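Dally-like protein (Drosophila melanogaster, PDB 3ODN) probably acts as a cell-surface heparan sulfate proteoglycan of the glypican family and takes part in Hedgehog signaling, here seen as its helical core domain. Local coordinates at residues Ile76-Phe88 with Leu401-Tyr415. The protein carries 2 engineered substitutions. Sequence-based numbering, arbitrary orientation.
Sequences ILGSKATKFKDIF and LDRIVRDIRQRVKDY
Phe84 and Ile404 bring their CA atoms close together where helix 76-88 and helix 401-414 run nearly antiparallel, their axes 9.9 Å apart and their N-to-C directions at 161°. The packing is knobs-into-holes: Phe84 fits among Leu401, Ile404, Val405 and Ile408, while Ile404 in return sits among Lys80, Lys83, Phe84 and Ile87. A flat ring suits the first hole because it can reach several branched neighbours at once. With CG anti to the backbone N (chi1 170°), the ring brings CD1 to 3.6 Å from Leu401 CD1, and Val405 CG2 touches its edge at CE1. Tyr200 of helix 182-214 meets the same ring edge-to-face, tying the pair into the bundle. The two branches of Leu401 divide their work: CD1 serves Phe84 and Ile87, whereas Leu401 CD2 lies in the plane of the Phe88 ring, at its edge, 3.7 Å from Phe88 CD1. Ile87 CD1 rests on Ile404 CG2 at 3.8 Å. At the other end Leu77 CD2 lies 3.9 Å from Tyr415 CD1, and Ile76 CD1 approaches the phenol oxygen.

Lys80 suits the border of this core because its apolar methylenes can lie against Ile404 while the charged amine reaches a carboxylate. Its CD lies 3.7 Å from Ile404 CD1, and bends at chi2 and chi4 deliver NZ to Asp407 OD1, a 3.0 Å salt bridge on the syn side. Asp407 OD2 takes a weak bond from Arg411 NE; the shared carboxylate probably makes tolerable the 3.1 Å approach of Lys80 NZ to Arg411 NE, two donors not bonded to each other. A methionine in place of Lys80 would probably leave Asp407 OD1 without its cross-helix charge partner. The contact thus joins the two helices through an apolar seam from Leu401 to Tyr415, bordered by a charge network that is likely to favour an ionised Asp407.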
loop_
_atom_site.group_PDB
_atom_site.type_symbol
_atom_site.label_atom_id
_atom_site.label_comp_id
_atom_site.label_asym_id
_atom_site.label_seq_id
_atom_site.Cartn_x
_atom_site.Cartn_y
_atom_site.Cartn_z
ATOM N N ILE A 76 6.274 -11.041 6.547
ATOM C CA ILE A 76 7.053 -9.796 6.438
ATOM C C ILE A 76 6.175 -8.622 5.980
ATOM O O ILE A 76 6.263 -7.537 6.547
ATOM C CB ILE A 76 8.353 -9.974 5.601
ATOM C CG1 ILE A 76 9.405 -10.776 6.409
ATOM C CG2 ILE A 76 8.916 -8.607 5.120
ATOM C CD1 ILE A 76 10.713 -11.175 5.665
ATOM N N LEU A 77 5.299 -8.867 5.002
ATOM C CA LEU A 77 4.395 -7.859 4.461
ATOM C C LEU A 77 3.350 -7.377 5.476
ATOM O O LEU A 77 3.112 -6.178 5.576
ATOM C CB LEU A 77 3.736 -8.360 3.170
ATOM C CG LEU A 77 4.637 -8.498 1.931
ATOM C CD1 LEU A 77 3.838 -8.941 0.759
ATOM C CD2 LEU A 77 5.331 -7.175 1.573
ATOM N N GLY A 78 2.780 -8.310 6.238
ATOM C CA GLY A 78 1.777 -8.010 7.255
ATOM C C GLY A 78 2.317 -7.294 8.480
ATOM O O GLY A 78 1.676 -6.374 9.000
ATOM N N SER A 79 3.502 -7.721 8.949
ATOM C CA SER A 79 4.168 -7.142 10.113
ATOM C C SER A 79 4.599 -5.707 9.844
ATOM O O SER A 79 4.462 -4.864 10.729
ATOM C CB SER A 79 5.353 -8.003 10.545
ATOM O OG SER A 79 6.455 -7.839 9.669
ATOM N N LYS A 80 5.095 -5.434 8.620
ATOM C CA LYS A 80 5.534 -4.119 8.133
ATOM C C LYS A 80 4.349 -3.173 7.882
ATOM O O LYS A 80 4.509 -1.956 8.002
ATOM C CB LYS A 80 6.389 -4.267 6.844
ATOM C CG LYS A 80 7.816 -4.769 7.083
ATOM C CD LYS A 80 8.710 -3.697 7.687
ATOM C CE LYS A 80 9.823 -4.264 8.526
ATOM N NZ LYS A 80 10.991 -4.668 7.701
ATOM N N ALA A 81 3.173 -3.718 7.518
ATOM C CA ALA A 81 1.951 -2.928 7.321
ATOM C C ALA A 81 1.543 -2.273 8.658
ATOM O O ALA A 81 1.313 -1.072 8.721
ATOM C CB ALA A 81 0.835 -3.827 6.821
ATOM N N THR A 82 1.558 -3.077 9.726
ATOM C CA THR A 82 1.253 -2.758 11.116
ATOM C C THR A 82 2.258 -1.732 11.670
ATOM O O THR A 82 1.848 -0.791 12.347
ATOM C CB THR A 82 1.254 -4.076 11.916
ATOM O OG1 THR A 82 0.386 -4.997 11.259
ATOM C CG2 THR A 82 0.812 -3.895 13.355
ATOM N N LYS A 83 3.566 -1.933 11.394
ATOM C CA LYS A 83 4.653 -1.042 11.811
ATOM C C LYS A 83 4.435 0.364 11.204
ATOM O O LYS A 83 4.508 1.360 11.927
ATOM C CB LYS A 83 5.995 -1.634 11.364
ATOM C CG LYS A 83 7.206 -1.197 12.174
ATOM C CD LYS A 83 8.396 -2.081 11.788
ATOM C CE LYS A 83 9.754 -1.439 11.957
ATOM N NZ LYS A 83 10.759 -2.039 11.036
ATOM N N PHE A 84 4.117 0.415 9.889
ATOM C CA PHE A 84 3.848 1.617 9.109
ATOM C C PHE A 84 2.661 2.348 9.676
ATOM O O PHE A 84 2.745 3.556 9.881
ATOM C CB PHE A 84 3.640 1.274 7.612
ATOM C CG PHE A 84 3.122 2.405 6.745
ATOM C CD1 PHE A 84 3.997 3.326 6.178
ATOM C CD2 PHE A 84 1.767 2.518 6.461
ATOM C CE1 PHE A 84 3.517 4.372 5.385
ATOM C CE2 PHE A 84 1.285 3.565 5.680
ATOM C CZ PHE A 84 2.161 4.477 5.131
ATOM N N LYS A 85 1.562 1.619 9.949
ATOM C CA LYS A 85 0.334 2.182 10.532
ATOM C C LYS A 85 0.599 2.768 11.933
ATOM O O LYS A 85 0.091 3.844 12.260
ATOM C CB LYS A 85 -0.791 1.144 10.528
ATOM C CG LYS A 85 -1.299 0.863 9.110
ATOM C CD LYS A 85 -2.685 0.215 9.080
ATOM C CE LYS A 85 -2.805 -0.827 7.996
ATOM N NZ LYS A 85 -2.561 -2.192 8.541
ATOM N N ASP A 86 1.482 2.095 12.707
ATOM C CA ASP A 86 1.947 2.498 14.037
ATOM C C ASP A 86 2.792 3.772 13.958
ATOM O O ASP A 86 2.502 4.712 14.684
ATOM C CB ASP A 86 2.678 1.315 14.743
ATOM C CG ASP A 86 3.722 1.610 15.829
ATOM O OD1 ASP A 86 3.514 2.564 16.623
ATOM O OD2 ASP A 86 4.691 0.821 15.952
ATOM N N ILE A 87 3.816 3.819 13.088
ATOM C CA ILE A 87 4.680 5.003 12.941
ATOM C C ILE A 87 3.893 6.251 12.512
ATOM O O ILE A 87 4.228 7.369 12.931
ATOM C CB ILE A 87 5.901 4.705 12.034
ATOM C CG1 ILE A 87 6.845 3.679 12.702
ATOM C CG2 ILE A 87 6.653 5.983 11.636
ATOM C CD1 ILE A 87 7.564 2.806 11.751
ATOM N N PHE A 88 2.834 6.061 11.719
ATOM C CA PHE A 88 2.018 7.170 11.277
ATOM C C PHE A 88 1.105 7.717 12.395
ATOM O O PHE A 88 0.979 8.929 12.536
ATOM C CB PHE A 88 1.239 6.825 10.000
ATOM C CG PHE A 88 0.335 7.975 9.613
ATOM C CD1 PHE A 88 0.849 9.095 8.979
ATOM C CD2 PHE A 88 -1.013 7.960 9.944
ATOM C CE1 PHE A 88 0.041 10.185 8.704
ATOM C CE2 PHE A 88 -1.831 9.048 9.655
ATOM C CZ PHE A 88 -1.293 10.166 9.057
ATOM N N LEU A 401 8.915 7.574 9.448
ATOM C CA LEU A 401 7.977 7.143 8.402
ATOM C C LEU A 401 8.667 7.102 7.039
ATOM O O LEU A 401 8.392 6.187 6.279
ATOM C CB LEU A 401 6.658 7.959 8.418
ATOM C CG LEU A 401 5.428 7.370 7.678
ATOM C CD1 LEU A 401 4.911 6.115 8.331
ATOM C CD2 LEU A 401 4.285 8.349 7.690
ATOM N N ASP A 402 9.621 8.010 6.756
ATOM C CA ASP A 402 10.391 7.966 5.493
ATOM C C ASP A 402 11.282 6.716 5.423
ATOM O O ASP A 402 11.379 6.087 4.362
ATOM C CB ASP A 402 11.246 9.229 5.298
ATOM C CG ASP A 402 10.441 10.435 4.848
ATOM O OD1 ASP A 402 9.881 11.133 5.719
ATOM O OD2 ASP A 402 10.359 10.670 3.624
ATOM N N ARG A 403 11.888 6.336 6.575
ATOM C CA ARG A 403 12.746 5.147 6.740
ATOM C C ARG A 403 11.931 3.865 6.486
ATOM O O ARG A 403 12.386 3.001 5.730
ATOM C CB ARG A 403 13.366 5.133 8.160
ATOM C CG ARG A 403 14.588 4.248 8.344
ATOM C CD ARG A 403 14.328 3.095 9.312
ATOM N NE ARG A 403 14.388 3.510 10.718
ATOM C CZ ARG A 403 13.339 3.580 11.540
ATOM N NH1 ARG A 403 12.124 3.249 11.109
ATOM N NH2 ARG A 403 13.498 3.969 12.800
ATOM N N ILE A 404 10.726 3.759 7.101
ATOM C CA ILE A 404 9.836 2.612 6.922
ATOM C C ILE A 404 9.319 2.484 5.478
ATOM O O ILE A 404 9.330 1.377 4.949
ATOM C CB ILE A 404 8.789 2.388 8.068
ATOM C CG1 ILE A 404 8.351 0.914 8.184
ATOM C CG2 ILE A 404 7.578 3.303 7.969
ATOM C CD1 ILE A 404 9.458 -0.105 8.420
ATOM N N VAL A 405 8.997 3.612 4.806
ATOM C CA VAL A 405 8.567 3.609 3.405
ATOM C C VAL A 405 9.683 3.102 2.467
ATOM O O VAL A 405 9.414 2.249 1.625
ATOM C CB VAL A 405 7.933 4.951 2.954
ATOM C CG1 VAL A 405 7.621 4.950 1.453
ATOM C CG2 VAL A 405 6.669 5.233 3.755
ATOM N N ARG A 406 10.928 3.611 2.636
ATOM C CA ARG A 406 12.112 3.230 1.864
ATOM C C ARG A 406 12.426 1.721 1.984
ATOM O O ARG A 406 12.885 1.082 1.028
ATOM C CB ARG A 406 13.313 4.054 2.348
ATOM C CG ARG A 406 13.582 5.277 1.484
ATOM C CD ARG A 406 14.563 6.248 2.110
ATOM N NE ARG A 406 14.199 7.619 1.740
ATOM C CZ ARG A 406 14.344 8.689 2.518
ATOM N NH1 ARG A 406 14.883 8.573 3.727
ATOM N NH2 ARG A 406 13.958 9.883 2.089
ATOM N N ASP A 407 12.168 1.175 3.176
ATOM C CA ASP A 407 12.382 -0.209 3.560
ATOM C C ASP A 407 11.373 -1.130 2.888
ATOM O O ASP A 407 11.773 -2.077 2.228
ATOM C CB ASP A 407 12.309 -0.305 5.101
ATOM C CG ASP A 407 12.471 -1.685 5.700
ATOM O OD1 ASP A 407 11.858 -1.945 6.757
ATOM O OD2 ASP A 407 13.243 -2.498 5.133
ATOM N N ILE A 408 10.071 -0.874 3.092
ATOM C CA ILE A 408 8.949 -1.627 2.516
ATOM C C ILE A 408 9.088 -1.625 0.992
ATOM O O ILE A 408 8.933 -2.660 0.341
ATOM C CB ILE A 408 7.586 -1.009 2.955
ATOM C CG1 ILE A 408 7.378 -1.129 4.483
ATOM C CG2 ILE A 408 6.406 -1.642 2.182
ATOM C CD1 ILE A 408 6.343 -0.211 5.045
ATOM N N ARG A 409 9.415 -0.461 0.446
ATOM C CA ARG A 409 9.601 -0.228 -0.976
ATOM C C ARG A 409 10.601 -1.207 -1.600
ATOM O O ARG A 409 10.358 -1.733 -2.685
ATOM C CB ARG A 409 10.013 1.239 -1.222
ATOM C CG ARG A 409 9.823 1.600 -2.650
ATOM C CD ARG A 409 10.806 2.601 -3.124
ATOM N NE ARG A 409 10.516 2.986 -4.500
ATOM C CZ ARG A 409 10.683 4.209 -4.979
ATOM N NH1 ARG A 409 11.120 5.184 -4.193
ATOM N NH2 ARG A 409 10.431 4.466 -6.252
ATOM N N GLN A 410 11.699 -1.447 -0.912
ATOM C CA GLN A 410 12.747 -2.359 -1.328
ATOM C C GLN A 410 12.263 -3.813 -1.263
ATOM O O GLN A 410 12.497 -4.596 -2.204
ATOM C CB GLN A 410 14.000 -2.131 -0.458
ATOM C CG GLN A 410 15.281 -2.804 -0.998
ATOM C CD GLN A 410 15.430 -2.702 -2.503
ATOM O OE1 GLN A 410 15.391 -3.707 -3.215
ATOM N NE2 GLN A 410 15.601 -1.492 -3.026
ATOM N N ARG A 411 11.560 -4.162 -0.161
ATOM C CA ARG A 411 11.037 -5.512 0.049
ATOM C C ARG A 411 9.951 -5.834 -0.953
ATOM O O ARG A 411 9.932 -6.946 -1.460
ATOM C CB ARG A 411 10.584 -5.750 1.502
ATOM C CG ARG A 411 11.684 -5.588 2.538
ATOM C CD ARG A 411 11.122 -5.692 3.957
ATOM N NE ARG A 411 12.156 -5.760 4.999
ATOM C CZ ARG A 411 12.809 -6.863 5.354
ATOM N NH1 ARG A 411 12.589 -8.014 4.716
ATOM N NH2 ARG A 411 13.714 -6.822 6.320
ATOM N N VAL A 412 9.096 -4.849 -1.302
ATOM C CA VAL A 412 8.054 -5.014 -2.321
ATOM C C VAL A 412 8.725 -5.165 -3.715
ATOM O O VAL A 412 8.263 -5.965 -4.519
ATOM C CB VAL A 412 6.990 -3.877 -2.227
ATOM C CG1 VAL A 412 6.016 -3.878 -3.413
ATOM C CG2 VAL A 412 6.229 -3.959 -0.904
ATOM N N LYS A 413 9.832 -4.427 -3.981
ATOM C CA LYS A 413 10.628 -4.545 -5.224
ATOM C C LYS A 413 11.196 -5.970 -5.305
ATOM O O LYS A 413 11.080 -6.585 -6.351
ATOM C CB LYS A 413 11.822 -3.556 -5.254
ATOM C CG LYS A 413 11.582 -2.136 -5.786
ATOM C CD LYS A 413 12.880 -1.267 -5.640
ATOM C CE LYS A 413 12.653 0.186 -5.216
ATOM N NZ LYS A 413 13.476 0.606 -4.016
ATOM N N ASP A 414 11.819 -6.492 -4.220
ATOM C CA ASP A 414 12.411 -7.858 -4.199
ATOM C C ASP A 414 11.366 -8.971 -4.288
ATOM O O ASP A 414 11.731 -10.092 -4.625
ATOM C CB ASP A 414 13.290 -8.101 -2.950
ATOM C CG ASP A 414 14.440 -7.125 -2.658
ATOM O OD1 ASP A 414 15.048 -6.603 -3.630
ATOM O OD2 ASP A 414 14.776 -6.938 -1.454
ATOM N N TYR A 415 10.082 -8.687 -3.987
ATOM C CA TYR A 415 8.977 -9.661 -4.045
ATOM C C TYR A 415 8.180 -9.591 -5.342
ATOM O O TYR A 415 7.220 -10.355 -5.481
ATOM C CB TYR A 415 7.968 -9.461 -2.872
ATOM C CG TYR A 415 8.460 -9.815 -1.489
ATOM C CD1 TYR A 415 8.129 -9.026 -0.394
ATOM C CD2 TYR A 415 9.194 -10.981 -1.258
ATOM C CE1 TYR A 415 8.579 -9.337 0.885
ATOM C CE2 TYR A 415 9.648 -11.304 0.024
ATOM C CZ TYR A 415 9.329 -10.475 1.094
ATOM O OH TYR A 415 9.734 -10.735 2.382
#